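Local structure of putative secreted cellulose binding protein (Streptomyces coelicolor, 4OY7) at residues R58-S70 with P125-I137. The protein is a copper-dependent lytic polysaccharide monooxygenase that cleaves the glycosidic bonds of cellulose oxidatively, this chain being its LPMO domain. Residues are numbered along the deposited sequence; the frame is centred on the assembly and turned at random.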
ATOM      1  N   ARG A  58      12.562   5.948  -9.419  1.00  7.26           N
ATOM      2  CA  ARG A  58      12.731   7.227  -8.730  1.00  7.51           C
ATOM      3  C   ARG A  58      11.789   7.298  -7.544  1.00  7.46           C
ATOM      4  O   ARG A  58      10.736   6.673  -7.564  1.00  7.51           O
ATOM      5  CB  ARG A  58      12.464   8.380  -9.693  1.00  7.68           C
ATOM      6  CG  ARG A  58      13.474   8.442 -10.834  1.00  8.08           C
ATOM      7  CD  ARG A  58      13.159   9.623 -11.727  1.00  8.45           C
ATOM      8  NE  ARG A  58      11.972   9.398 -12.556  1.00  8.31           N
ATOM      9  CZ  ARG A  58      11.470  10.306 -13.379  1.00  8.73           C
ATOM     10  NH1 ARG A  58      11.995  11.527 -13.424  1.00  9.11           N
ATOM     11  NH2 ARG A  58      10.426  10.009 -14.141  1.00  8.86           N
ATOM     12  N   GLY A  59      12.190   8.069  -6.531  1.00  8.02           N
ATOM     13  CA  GLY A  59      11.425   8.295  -5.293  1.00  8.13           C
ATOM     14  C   GLY A  59      11.529   9.764  -4.908  1.00  8.69           C
ATOM     15  O   GLY A  59      10.929  10.616  -5.574  1.00  9.18           O
ATOM     16  N   ALA A  60      12.297  10.096  -3.859  1.00  9.24           N
ATOM     17  CA  ALA A  60      12.465  11.500  -3.420  1.00  9.93           C
ATOM     18  C   ALA A  60      13.006  12.404  -4.514  1.00 10.47           C
ATOM     19  O   ALA A  60      13.980  12.059  -5.193  1.00 10.91           O
ATOM     20  CB  ALA A  60      13.371  11.588  -2.195  1.00 10.33           C
ATOM     21  N   GLY A  61      12.385  13.569  -4.683  1.00 10.75           N
ATOM     22  CA  GLY A  61      12.763  14.515  -5.702  1.00 10.94           C
ATOM     23  C   GLY A  61      11.922  14.372  -6.959  1.00 10.44           C
ATOM     24  O   GLY A  61      11.925  15.277  -7.805  1.00 11.53           O
ATOM     25  N   TYR A  62      11.226  13.230  -7.087  1.00  9.55           N
ATOM     26  CA  TYR A  62      10.331  12.944  -8.216  1.00  9.08           C
ATOM     27  C   TYR A  62       8.850  12.718  -7.789  1.00  8.56           C
ATOM     28  O   TYR A  62       7.957  13.299  -8.395  1.00  9.04           O
ATOM     29  CB  TYR A  62      10.856  11.736  -9.012  1.00  8.73           C
ATOM     30  CG  TYR A  62       9.875  11.298 -10.049  1.00  8.48           C
ATOM     31  CD1 TYR A  62       9.609  12.101 -11.152  1.00  8.91           C
ATOM     32  CD2 TYR A  62       9.153  10.120  -9.899  1.00  8.07           C
ATOM     33  CE1 TYR A  62       8.673  11.736 -12.096  1.00  9.00           C
ATOM     34  CE2 TYR A  62       8.224   9.741 -10.832  1.00  8.09           C
ATOM     35  CZ  TYR A  62       7.978  10.559 -11.924  1.00  8.57           C
ATOM     36  OH  TYR A  62       7.062  10.192 -12.874  1.00  9.07           O
ATOM     37  N   VAL A  63       8.613  11.841  -6.812  1.00  7.96           N
ATOM     38  CA  VAL A  63       7.262  11.618  -6.211  1.00  7.54           C
ATOM     39  C   VAL A  63       7.120  12.638  -5.091  1.00  7.75           C
ATOM     40  O   VAL A  63       7.876  12.601  -4.124  1.00  7.63           O
ATOM     41  CB  VAL A  63       7.078  10.145  -5.723  1.00  7.09           C
ATOM     42  CG1 VAL A  63       5.682   9.840  -5.187  1.00  6.93           C
ATOM     43  CG2 VAL A  63       7.410   9.180  -6.842  1.00  7.07           C
ATOM     44  N   PRO A  64       6.191  13.596  -5.233  1.00  7.93           N
ATOM     45  CA  PRO A  64       6.148  14.657  -4.223  1.00  8.20           C
ATOM     46  C   PRO A  64       5.755  14.160  -2.840  1.00  7.95           C
ATOM     47  O   PRO A  64       4.983  13.212  -2.745  1.00  7.34           O
ATOM     48  CB  PRO A  64       5.106  15.639  -4.782  1.00  8.80           C
ATOM     49  CG  PRO A  64       5.173  15.418  -6.252  1.00  8.84           C
ATOM     50  CD  PRO A  64       5.368  13.938  -6.407  1.00  8.26           C
ATOM     51  N   ASP A  65       6.311  14.776  -1.788  1.00  8.22           N
ATOM     52  CA  ASP A  65       5.869  14.463  -0.423  1.00  8.23           C
ATOM     53  C   ASP A  65       4.356  14.594  -0.363  1.00  7.97           C
ATOM     54  O   ASP A  65       3.773  15.454  -1.016  1.00  8.16           O
ATOM     55  CB  ASP A  65       6.501  15.359   0.644  1.00  9.09           C
ATOM     56  CG  ASP A  65       7.989  15.124   0.852  1.00  9.48           C
ATOM     57  OD1 ASP A  65       8.473  14.017   0.603  1.00  9.73           O
ATOM     58  OD2 ASP A  65       8.677  16.071   1.309  1.00 11.05           O
ATOM     59  N   GLY A  66       3.720  13.690   0.376  1.00  7.61           N
ATOM     60  CA  GLY A  66       2.280  13.739   0.543  1.00  7.58           C
ATOM     61  C   GLY A  66       1.476  13.129  -0.578  1.00  7.39           C
ATOM     62  O   GLY A  66       0.262  13.209  -0.536  1.00  7.72           O
ATOM     63  N   THR A  67       2.136  12.513  -1.570  1.00  7.02           N
ATOM     64  CA  THR A  67       1.430  11.887  -2.707  1.00  6.79           C
ATOM     65  C   THR A  67       1.862  10.448  -2.969  1.00  6.31           C
ATOM     66  O   THR A  67       1.437   9.859  -3.975  1.00  5.91           O
ATOM     67  CB  THR A  67       1.608  12.668  -4.007  1.00  7.27           C
ATOM     68  OG1 THR A  67       2.937  12.490  -4.514  1.00  7.21           O
ATOM     69  CG2 THR A  67       1.297  14.106  -3.784  1.00  7.87           C
ATOM     70  N   LEU A  68       2.654   9.883  -2.061  1.00  6.15           N
ATOM     71  CA  LEU A  68       3.187   8.541  -2.293  1.00  6.06           C
ATOM     72  C   LEU A  68       2.066   7.522  -2.505  1.00  6.25           C
ATOM     73  O   LEU A  68       2.179   6.618  -3.342  1.00  6.07           O
ATOM     74  CB  LEU A  68       4.115   8.052  -1.159  1.00  5.90           C
ATOM     75  CG  LEU A  68       5.584   8.486  -1.273  1.00  6.11           C
ATOM     76  CD1 LEU A  68       5.660  10.006  -1.196  1.00  6.51           C
ATOM     77  CD2 LEU A  68       6.459   7.891  -0.184  1.00  6.02           C
ATOM     78  N   CYS A  69       0.985   7.658  -1.743  1.00  6.76           N
ATOM     79  CA  CYS A  69      -0.070   6.634  -1.742  1.00  6.94           C
ATOM     80  C   CYS A  69      -0.948   6.628  -2.987  1.00  6.86           C
ATOM     81  O   CYS A  69      -1.747   5.710  -3.174  1.00  6.54           O
ATOM     82  CB  CYS A  69      -0.942   6.720  -0.482  1.00  7.64           C
ATOM     83  SG  CYS A  69       0.020   6.743   1.055  1.00  8.83           S
ATOM     84  N   SER A  70      -0.765   7.642  -3.828  1.00  6.64           N
ATOM     85  CA  SER A  70      -1.451   7.719  -5.116  1.00  6.84           C
ATOM     86  C   SER A  70      -0.454   7.732  -6.268  1.00  6.64           C
ATOM     87  O   SER A  70      -0.799   8.186  -7.375  1.00  7.01           O
ATOM     88  CB  SER A  70      -2.325   8.973  -5.195  1.00  7.19           C
ATOM     89  OG  SER A  70      -1.542  10.166  -5.140  1.00  7.16           O
ATOM     90  N   PRO A 125      -0.179   9.232  11.586  1.00  9.84           N
ATOM     91  CA  PRO A 125      -0.895   9.398  10.329  1.00  9.40           C
ATOM     92  C   PRO A 125      -1.723  10.663  10.140  1.00  9.72           C
ATOM     93  O   PRO A 125      -2.206  10.875   9.044  1.00  9.53           O
ATOM     94  CB  PRO A 125      -1.768   8.131  10.254  1.00  9.37           C
ATOM     95  CG  PRO A 125      -1.942   7.717  11.653  1.00  9.69           C
ATOM     96  CD  PRO A 125      -0.640   8.030  12.309  1.00  9.97           C
ATOM     97  N   THR A 126      -1.856  11.498  11.161  1.00 10.01           N
ATOM     98  CA  THR A 126      -2.426  12.827  10.959  1.00 10.64           C
ATOM     99  C   THR A 126      -1.398  13.824  10.408  1.00 10.76           C
ATOM    100  O   THR A 126      -1.761  14.921  10.058  1.00 11.28           O
ATOM    101  CB  THR A 126      -3.089  13.399  12.221  1.00 11.52           C
ATOM    102  OG1 THR A 126      -2.162  13.394  13.301  1.00 11.99           O
ATOM    103  CG2 THR A 126      -4.326  12.574  12.580  1.00 11.58           C
ATOM    104  N   SER A 127      -0.143  13.412  10.285  1.00 10.55           N
ATOM    105  CA  SER A 127       0.876  14.176   9.582  1.00 10.59           C
ATOM    106  C   SER A 127       1.059  13.726   8.144  1.00  9.96           C
ATOM    107  O   SER A 127       0.826  12.569   7.801  1.00  9.43           O
ATOM    108  CB  SER A 127       2.212  14.009  10.281  1.00 10.90           C
ATOM    109  OG  SER A 127       2.114  14.470  11.606  1.00 11.94           O
ATOM    110  N   GLU A 128       1.538  14.650   7.321  1.00 10.12           N
ATOM    111  CA  GLU A 128       1.913  14.327   5.946  1.00  9.72           C
ATOM    112  C   GLU A 128       2.941  13.183   5.933  1.00  9.12           C
ATOM    113  O   GLU A 128       3.846  13.142   6.760  1.00  9.33           O
ATOM    114  CB  GLU A 128       2.503  15.574   5.316  1.00 10.42           C
ATOM    115  CG  GLU A 128       2.903  15.404   3.876  1.00 10.35           C
ATOM    116  CD  GLU A 128       3.493  16.660   3.280  1.00 11.09           C
ATOM    117  OE1 GLU A 128       3.978  16.591   2.147  1.00 11.67           O
ATOM    118  OE2 GLU A 128       3.464  17.724   3.914  1.00 11.95           O
ATOM    119  N   LEU A 129       2.783  12.274   4.981  1.00  8.51           N
ATOM    120  CA  LEU A 129       3.765  11.220   4.700  1.00  8.04           C
ATOM    121  C   LEU A 129       4.763  11.712   3.659  1.00  7.99           C
ATOM    122  O   LEU A 129       4.442  11.863   2.475  1.00  7.70           O
ATOM    123  CB  LEU A 129       3.075   9.952   4.211  1.00  7.65           C
ATOM    124  CG  LEU A 129       4.018   8.814   3.855  1.00  7.40           C
ATOM    125  CD1 LEU A 129       4.644   8.315   5.151  1.00  7.57           C
ATOM    126  CD2 LEU A 129       3.271   7.705   3.140  1.00  7.06           C
ATOM    127  N   GLY A 130       5.976  12.012   4.106  1.00  8.15           N
ATOM    128  CA  GLY A 130       7.052  12.380   3.195  1.00  8.25           C
ATOM    129  C   GLY A 130       8.124  11.294   3.162  1.00  7.96           C
ATOM    130  O   GLY A 130       8.205  10.441   4.044  1.00  7.68           O
ATOM    131  N   TRP A 131       8.975  11.366   2.147  1.00  8.02           N
ATOM    132  CA  TRP A 131      10.156  10.505   2.071  1.00  7.93           C
ATOM    133  C   TRP A 131      11.029  10.583   3.336  1.00  8.73           C
ATOM    134  O   TRP A 131      11.560   9.576   3.776  1.00  8.35           O
ATOM    135  CB  TRP A 131      10.979  10.818   0.798  1.00  7.86           C
ATOM    136  CG  TRP A 131      10.263  10.458  -0.465  1.00  7.39           C
ATOM    137  CD1 TRP A 131       9.557  11.297  -1.277  1.00  7.51           C
ATOM    138  CD2 TRP A 131      10.097   9.141  -1.013  1.00  6.93           C
ATOM    139  NE1 TRP A 131       9.008  10.597  -2.314  1.00  7.24           N
ATOM    140  CE2 TRP A 131       9.339   9.273  -2.192  1.00  6.88           C
ATOM    141  CE3 TRP A 131      10.582   7.876  -0.667  1.00  6.70           C
ATOM    142  CZ2 TRP A 131       9.004   8.176  -2.987  1.00  6.73           C
ATOM    143  CZ3 TRP A 131      10.244   6.790  -1.455  1.00  6.65           C
ATOM    144  CH2 TRP A 131       9.473   6.948  -2.598  1.00  6.57           C
ATOM    145  N   ASP A 132      11.176  11.757   3.943  1.00  9.92           N
ATOM    146  CA  ASP A 132      12.018  11.842   5.155  1.00 11.46           C
ATOM    147  C   ASP A 132      11.350  11.299   6.414  1.00 10.87           C
ATOM    148  O   ASP A 132      11.937  11.321   7.494  1.00 11.09           O
ATOM    149  CB  ASP A 132      12.563  13.258   5.378  1.00 13.82           C
ATOM    150  CG  ASP A 132      11.534  14.237   5.869  1.00 16.21           C
ATOM    151  OD1 ASP A 132      10.322  13.958   5.803  1.00 19.17           O
ATOM    152  OD2 ASP A 132      11.941  15.352   6.327  1.00 20.54           O
ATOM    153  N   ASP A 133      10.124  10.833   6.292  1.00  9.72           N
ATOM    154  CA  ASP A 133       9.475  10.128   7.389  1.00  9.51           C
ATOM    155  C   ASP A 133       9.577   8.610   7.238  1.00  8.94           C
ATOM    156  O   ASP A 133       9.085   7.895   8.101  1.00  8.52           O
ATOM    157  CB  ASP A 133       8.005  10.495   7.414  1.00  9.51           C
ATOM    158  CG  ASP A 133       7.795  11.960   7.551  1.00 10.22           C
ATOM    159  OD1 ASP A 133       7.080  12.523   6.701  1.00 10.17           O
ATOM    160  OD2 ASP A 133       8.364  12.557   8.505  1.00 10.73           O
ATOM    161  N   LEU A 134      10.200   8.143   6.160  1.00  8.50           N
ATOM    162  CA  LEU A 134      10.273   6.701   5.834  1.00  8.31           C
ATOM    163  C   LEU A 134      11.683   6.194   5.896  1.00  8.76           C
ATOM    164  O   LEU A 134      12.623   6.900   5.487  1.00  9.22           O
ATOM    165  CB  LEU A 134       9.755   6.455   4.427  1.00  8.01           C
ATOM    166  CG  LEU A 134       8.238   6.497   4.268  1.00  7.93           C
ATOM    167  CD1 LEU A 134       7.882   6.575   2.791  1.00  7.89           C
ATOM    168  CD2 LEU A 134       7.547   5.334   4.971  1.00  7.83           C
ATOM    169  N   GLU A 135      11.823   4.950   6.380  1.00  8.73           N
ATOM    170  CA  GLU A 135      13.100   4.229   6.367  1.00  9.43           C
ATOM    171  C   GLU A 135      12.941   2.918   5.596  1.00  8.48           C
ATOM    172  O   GLU A 135      12.032   2.127   5.875  1.00  7.92           O
ATOM    173  CB  GLU A 135      13.576   3.948   7.797  1.00 10.91           C
ATOM    174  CG  GLU A 135      13.932   5.213   8.548  1.00 12.84           C
ATOM    175  CD  GLU A 135      14.466   4.966   9.949  1.00 15.02           C
ATOM    176  OE1 GLU A 135      13.850   4.177  10.720  1.00 16.42           O
ATOM    177  OE2 GLU A 135      15.475   5.633  10.300  1.00 16.92           O
ATOM    178  N   LEU A 136      13.825   2.714   4.613  1.00  8.14           N
ATOM    179  CA  LEU A 136      13.924   1.470   3.863  1.00  7.95           C
ATOM    180  C   LEU A 136      14.392   0.374   4.783  1.00  8.30           C
ATOM    181  O   LEU A 136      15.490   0.455   5.338  1.00  9.24           O
ATOM    182  CB  LEU A 136      14.920   1.595   2.701  1.00  7.90           C
ATOM    183  CG  LEU A 136      15.087   0.352   1.810  1.00  7.75           C
ATOM    184  CD1 LEU A 136      13.821   0.028   1.002  1.00  7.39           C
ATOM    185  CD2 LEU A 136      16.292   0.533   0.894  1.00  8.07           C
ATOM    186  N   ILE A 137      13.565  -0.652   4.940  1.00  8.30           N
ATOM    187  CA  ILE A 137      13.850  -1.748   5.884  1.00  8.67           C
ATOM    188  C   ILE A 137      14.070  -3.104   5.206  1.00  8.63           C
ATOM    189  O   ILE A 137      14.657  -4.002   5.792  1.00  9.05           O
ATOM    190  CB  ILE A 137      12.802  -1.839   7.027  1.00  8.96           C
ATOM    191  CG1 ILE A 137      11.394  -2.119   6.545  1.00  8.91           C
ATOM    192  CG2 ILE A 137      12.830  -0.566   7.888  1.00  9.25           C
ATOM    193  CD1 ILE A 137      10.459  -2.470   7.700  1.00  9.11           C
TER
HETATM  194  O   HOH W   1      10.589  14.349   2.935  1.00 17.19           O
HETATM  195  O   HOH W   2       2.856  10.517   0.740  1.00  7.28           O
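Trp-131 fills a slot between the 59-60 backbone and Leu-68. The Gly-59 to Ala-60 peptide lies flat on one face of the indole, and Gly-59 CA comes to 3.3 Å from Trp-131 CZ2, where a CB would run into the ring. Over the opposite face stands Leu-68 CD2, 3.7 Å from the six-membered ring centroid of Trp-131 and 9° off its normal, a CH-pi contact; the same methyl meets Leu-134 tip to tip. Trp-131 NE1 donates in the ring plane to Val-63 O (2.9 Å), which satisfies the one polar atom of the ring and helps set its rotation. Gly-66, at positive phi in the type II turn 64-67, gives its N-H to Leu-129 O.

The solvent side is looser. Asp-65 OD1 accepts the Trp-131 N-H from above the carboxylate plane, while a water joins OD2 to Asp-132 N. Extended Glu-128 lays CG against Gly-66 CA, where glycine leaves space, its carboxylate making no hydrogen bond to this loop.

Leu-129 CD2 rests on Cys-69 SG, whose disulfide to Cys-188 ties the loop to strand 184-193. Loop 58-70 thus packs on the turn entering strand 134-141, Leu-68 and Leu-134 both reaching Phe-173 of strand 168-178, in the immunoglobulin-like beta-sandwich typical of AA10 LPMOs.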